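Local coordinates for transcriptional regulator, putative (Vibrio cholerae O1 biovar eltor str. N16961, PDB 3BJN), which probably acts as a DNA-binding transcriptional repressor of the IclR family, represented here by its C-terminal domain alone, at residues Ile124-Ile138 with Arg153-Leu165. Numbering follows the deposited sequence.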
loop_
_atom_site.group_PDB
_atom_site.type_symbol
_atom_site.label_atom_id
_atom_site.label_comp_id
_atom_site.label_asym_id
_atom_site.label_seq_id
_atom_site.Cartn_x
_atom_site.Cartn_y
_atom_site.Cartn_z
ATOM N N ILE A 124 0.121 -1.339 6.473
ATOM C CA ILE A 124 -0.150 0.094 6.712
ATOM C C ILE A 124 0.339 0.835 5.475
ATOM O O ILE A 124 1.484 0.649 5.057
ATOM C CB ILE A 124 0.543 0.628 8.010
ATOM C CG1 ILE A 124 -0.109 -0.052 9.222
ATOM C CG2 ILE A 124 0.374 2.147 8.090
ATOM C CD1 ILE A 124 0.597 0.134 10.601
ATOM N N SER A 125 -0.524 1.631 4.845
ATOM C CA SER A 125 -0.175 2.190 3.536
ATOM C C SER A 125 -0.687 3.603 3.356
ATOM O O SER A 125 -1.722 3.978 3.918
ATOM C CB SER A 125 -0.701 1.307 2.399
ATOM O OG SER A 125 -0.414 -0.056 2.639
ATOM N N ALA A 126 0.066 4.386 2.583
ATOM C CA ALA A 126 -0.336 5.758 2.272
ATOM C C ALA A 126 -0.137 6.032 0.784
ATOM O O ALA A 126 0.750 5.451 0.185
ATOM C CB ALA A 126 0.452 6.757 3.136
ATOM N N PRO A 127 -0.965 6.907 0.196
ATOM C CA PRO A 127 -0.910 7.112 -1.260
ATOM C C PRO A 127 0.258 8.007 -1.661
ATOM O O PRO A 127 0.641 8.922 -0.910
ATOM C CB PRO A 127 -2.219 7.853 -1.558
ATOM C CG PRO A 127 -2.486 8.657 -0.277
ATOM C CD PRO A 127 -1.995 7.778 0.836
ATOM N N VAL A 128 0.796 7.742 -2.847
ATOM C CA VAL A 128 1.784 8.637 -3.457
ATOM C C VAL A 128 1.045 9.320 -4.582
ATOM O O VAL A 128 0.503 8.661 -5.467
ATOM C CB VAL A 128 2.995 7.861 -3.987
ATOM C CG1 VAL A 128 3.929 8.764 -4.764
ATOM C CG2 VAL A 128 3.742 7.193 -2.829
HETATM N N MSE A 129 1.015 10.647 -4.502
HETATM C CA MSE A 129 0.242 11.493 -5.388
HETATM C C MSE A 129 1.170 12.383 -6.197
HETATM O O MSE A 129 2.168 12.879 -5.664
HETATM C CB MSE A 129 -0.696 12.413 -4.574
HETATM C CG MSE A 129 -1.551 11.737 -3.513
HETATM SE SE MSE A 129 -2.957 10.708 -4.384
HETATM C CE MSE A 129 -3.998 12.124 -5.275
ATOM N N LYS A 130 0.823 12.596 -7.465
ATOM C CA LYS A 130 1.435 13.653 -8.274
ATOM C C LYS A 130 0.287 14.572 -8.615
ATOM O O LYS A 130 -0.548 14.250 -9.462
ATOM C CB LYS A 130 2.103 13.099 -9.535
ATOM C CG LYS A 130 2.807 14.179 -10.399
ATOM C CD LYS A 130 3.349 13.564 -11.678
ATOM C CE LYS A 130 3.633 14.606 -12.756
ATOM N NZ LYS A 130 3.679 13.947 -14.102
ATOM N N GLY A 131 0.231 15.692 -7.899
ATOM C CA GLY A 131 -0.918 16.580 -7.941
ATOM C C GLY A 131 -2.147 15.850 -7.435
ATOM O O GLY A 131 -2.128 15.263 -6.353
ATOM N N SER A 132 -3.214 15.885 -8.231
ATOM C CA SER A 132 -4.442 15.175 -7.879
ATOM C C SER A 132 -4.477 13.725 -8.393
ATOM O O SER A 132 -5.480 13.025 -8.211
ATOM C CB SER A 132 -5.677 15.952 -8.360
ATOM O OG SER A 132 -5.721 16.003 -9.774
ATOM N N LYS A 133 -3.392 13.272 -9.026
ATOM C CA LYS A 133 -3.359 11.914 -9.576
ATOM C C LYS A 133 -2.676 10.938 -8.647
ATOM O O LYS A 133 -1.551 11.166 -8.199
ATOM C CB LYS A 133 -2.655 11.866 -10.928
ATOM C CG LYS A 133 -2.553 10.469 -11.494
ATOM C CD LYS A 133 -1.995 10.444 -12.914
ATOM C CE LYS A 133 -1.410 9.062 -13.217
ATOM N NZ LYS A 133 -0.889 8.974 -14.607
ATOM N N LEU A 134 -3.357 9.830 -8.384
ATOM C CA LEU A 134 -2.753 8.745 -7.635
ATOM C C LEU A 134 -1.769 8.011 -8.534
ATOM O O LEU A 134 -2.141 7.526 -9.622
ATOM C CB LEU A 134 -3.822 7.750 -7.167
ATOM C CG LEU A 134 -3.123 6.521 -6.551
ATOM C CD1 LEU A 134 -2.804 6.739 -5.069
ATOM C CD2 LEU A 134 -3.889 5.259 -6.809
ATOM N N ILE A 135 -0.524 7.905 -8.083
ATOM C CA ILE A 135 0.472 7.181 -8.857
ATOM C C ILE A 135 0.932 5.864 -8.218
ATOM O O ILE A 135 1.348 4.949 -8.918
ATOM C CB ILE A 135 1.665 8.069 -9.307
ATOM C CG1 ILE A 135 2.444 8.591 -8.120
ATOM C CG2 ILE A 135 1.178 9.194 -10.323
ATOM C CD1 ILE A 135 3.658 9.477 -8.456
ATOM N N GLY A 136 0.818 5.761 -6.902
ATOM C CA GLY A 136 1.229 4.543 -6.220
ATOM C C GLY A 136 0.934 4.594 -4.738
ATOM O O GLY A 136 0.105 5.391 -4.270
ATOM N N ALA A 137 1.590 3.716 -3.992
ATOM C CA ALA A 137 1.412 3.711 -2.534
ATOM C C ALA A 137 2.680 3.234 -1.892
ATOM O O ALA A 137 3.358 2.382 -2.455
ATOM C CB ALA A 137 0.264 2.834 -2.118
ATOM N N ILE A 138 2.976 3.751 -0.694
ATOM C CA ILE A 138 4.068 3.196 0.129
ATOM C C ILE A 138 3.421 2.376 1.206
ATOM O O ILE A 138 2.415 2.803 1.787
ATOM C CB ILE A 138 4.905 4.332 0.809
ATOM C CG1 ILE A 138 5.709 5.101 -0.252
ATOM C CG2 ILE A 138 5.793 3.750 1.963
ATOM C CD1 ILE A 138 6.867 4.309 -0.864
ATOM N N ARG A 153 3.775 4.623 15.339
ATOM C CA ARG A 153 5.105 4.812 14.756
ATOM C C ARG A 153 5.120 4.444 13.275
ATOM O O ARG A 153 5.613 5.200 12.448
ATOM C CB ARG A 153 6.102 3.921 15.511
ATOM C CG ARG A 153 7.493 3.794 14.899
ATOM C CD ARG A 153 8.235 2.722 15.667
ATOM N NE ARG A 153 9.664 2.612 15.332
ATOM C CZ ARG A 153 10.468 1.693 15.852
ATOM N NH1 ARG A 153 11.761 1.699 15.528
ATOM N NH2 ARG A 153 10.001 0.785 16.707
ATOM N N ILE A 154 4.584 3.285 12.937
ATOM C CA ILE A 154 4.548 2.867 11.528
ATOM C C ILE A 154 3.688 3.791 10.685
ATOM O O ILE A 154 4.102 4.211 9.610
ATOM C CB ILE A 154 4.122 1.401 11.418
ATOM C CG1 ILE A 154 5.213 0.534 12.094
ATOM C CG2 ILE A 154 3.907 1.020 9.931
ATOM C CD1 ILE A 154 4.756 -0.929 12.350
ATOM N N ILE A 155 2.487 4.113 11.176
ATOM C CA ILE A 155 1.615 5.076 10.446
ATOM C C ILE A 155 2.366 6.391 10.138
ATOM O O ILE A 155 2.415 6.837 9.003
ATOM C CB ILE A 155 0.344 5.338 11.275
ATOM C CG1 ILE A 155 -0.528 4.076 11.304
ATOM C CG2 ILE A 155 -0.428 6.600 10.746
ATOM C CD1 ILE A 155 -1.642 4.146 12.354
ATOM N N LEU A 156 2.980 6.995 11.157
ATOM C CA LEU A 156 3.654 8.282 10.934
ATOM C C LEU A 156 4.796 8.136 9.915
ATOM O O LEU A 156 4.936 8.966 9.010
ATOM C CB LEU A 156 4.124 8.906 12.251
ATOM C CG LEU A 156 2.950 9.398 13.111
ATOM C CD1 LEU A 156 3.524 9.810 14.451
ATOM C CD2 LEU A 156 2.142 10.561 12.473
ATOM N N HIS A 157 5.602 7.075 10.024
ATOM C CA HIS A 157 6.716 6.921 9.105
ATOM C C HIS A 157 6.263 6.597 7.668
ATOM O O HIS A 157 6.878 7.047 6.691
ATOM C CB HIS A 157 7.692 5.841 9.610
ATOM C CG HIS A 157 8.573 6.292 10.740
ATOM N ND1 HIS A 157 9.269 7.490 10.722
ATOM C CD2 HIS A 157 8.898 5.678 11.903
ATOM C CE1 HIS A 157 9.973 7.593 11.850
ATOM N NE2 HIS A 157 9.796 6.489 12.557
ATOM N N VAL A 158 5.161 5.869 7.545
ATOM C CA VAL A 158 4.602 5.553 6.217
ATOM C C VAL A 158 4.050 6.820 5.558
ATOM O O VAL A 158 4.322 7.100 4.391
ATOM C CB VAL A 158 3.537 4.431 6.355
ATOM C CG1 VAL A 158 2.620 4.335 5.109
ATOM C CG2 VAL A 158 4.231 3.097 6.611
ATOM N N LEU A 159 3.300 7.616 6.326
ATOM C CA LEU A 159 2.850 8.912 5.834
ATOM C C LEU A 159 4.047 9.783 5.402
ATOM O O LEU A 159 4.034 10.404 4.344
ATOM C CB LEU A 159 2.026 9.607 6.916
ATOM C CG LEU A 159 0.610 9.060 7.126
ATOM C CD1 LEU A 159 0.023 9.519 8.450
ATOM C CD2 LEU A 159 -0.306 9.470 5.921
ATOM N N GLN A 160 5.080 9.807 6.238
ATOM C CA GLN A 160 6.284 10.593 5.997
ATOM C C GLN A 160 6.966 10.157 4.694
ATOM O O GLN A 160 7.369 10.996 3.885
ATOM C CB GLN A 160 7.220 10.379 7.206
ATOM C CG GLN A 160 8.532 11.093 7.107
ATOM C CD GLN A 160 9.398 10.839 8.323
ATOM O OE1 GLN A 160 9.229 9.837 9.033
ATOM N NE2 GLN A 160 10.354 11.724 8.550
ATOM N N ALA A 161 7.063 8.840 4.502
ATOM C CA ALA A 161 7.661 8.280 3.291
ATOM C C ALA A 161 6.895 8.679 2.033
ATOM O O ALA A 161 7.482 9.146 1.069
ATOM C CB ALA A 161 7.753 6.743 3.408
ATOM N N ALA A 162 5.577 8.490 2.064
ATOM C CA ALA A 162 4.717 8.805 0.921
ATOM C C ALA A 162 4.757 10.301 0.575
ATOM O O ALA A 162 4.833 10.690 -0.601
ATOM C CB ALA A 162 3.314 8.359 1.228
ATOM N N ARG A 163 4.722 11.149 1.605
ATOM C CA ARG A 163 4.760 12.602 1.385
ATOM C C ARG A 163 6.075 13.071 0.746
ATOM O O ARG A 163 6.120 14.086 0.042
ATOM C CB ARG A 163 4.485 13.321 2.695
ATOM C CG ARG A 163 4.371 14.820 2.577
ATOM C CD ARG A 163 3.545 15.377 3.699
ATOM N NE ARG A 163 3.330 16.813 3.544
ATOM C CZ ARG A 163 2.651 17.553 4.415
ATOM N NH1 ARG A 163 2.103 16.982 5.480
ATOM N NH2 ARG A 163 2.492 18.846 4.207
ATOM N N ALA A 164 7.144 12.327 0.988
ATOM C CA ALA A 164 8.468 12.666 0.494
ATOM C C ALA A 164 8.610 12.375 -0.993
ATOM O O ALA A 164 9.567 12.841 -1.615
ATOM C CB ALA A 164 9.517 11.932 1.263
ATOM N N LEU A 165 7.634 11.646 -1.551
ATOM C CA LEU A 165 7.599 11.293 -2.973
ATOM C C LEU A 165 6.517 12.037 -3.764
ATOM O O LEU A 165 6.506 11.954 -4.999
ATOM C CB LEU A 165 7.377 9.778 -3.131
ATOM C CG LEU A 165 8.480 8.830 -2.677
ATOM C CD1 LEU A 165 7.955 7.369 -2.683
ATOM C CD2 LEU A 165 9.746 8.977 -3.523
ATOM O OXT LEU A 165 5.615 12.707 -3.242
HETATM O O HOH W 1 2.813 11.848 -2.299
HETATM O O HOH W 2 4.532 12.427 -6.785
#
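I124 points its methyl-bearing end into the helix, where CD1 presses on I154 CG2 at 3.5 Å, closer than an ordinary carbon-carbon contact. The two side chains cross at about a right angle. A chi1 of -67° puts the second branch, CG2, anti to the backbone N, where it meets I155 CG1 at 3.9 Å, so I124 straddles two successive helix residues. One turn on, V158 lays CG1 over the strand backbone, 3.6 Å from A126 N, above the place where that amide bonds to I138 O on the neighbouring strand. The backbones come nearest at V128 and A162, 5.3 Å between CA atoms. A126 CB and A162 CB lie 3.8 Å apart, and A162 CB also rests 3.5 Å from P127 O. This is the antiparallel sheet of the IclR C-terminal domain, a member of the GAF clan; residues 153-163 of the C-terminal helix run at 19° to strand 124-130 and also cover hairpin partner 133-138. From that partner I138 reaches A161 with CG2, and its CD1 meets L165 CD1 at 3.7 Å, the two side chains crossing at about a right angle; helix 12-26 adds L22 beside I138. V128 CG1 meets L165 CB. On the M129 side the packing gives way to water: one water accepts from M129 N and donates to A162 O, while another donates to both M129 O and L165 O, 2.7 Å from each. Opposite V128 a classic bulge places I135 and G136, and beyond it the type II' turn from K130 to K133 carries the hairpin out past the helix with its lysines exposed.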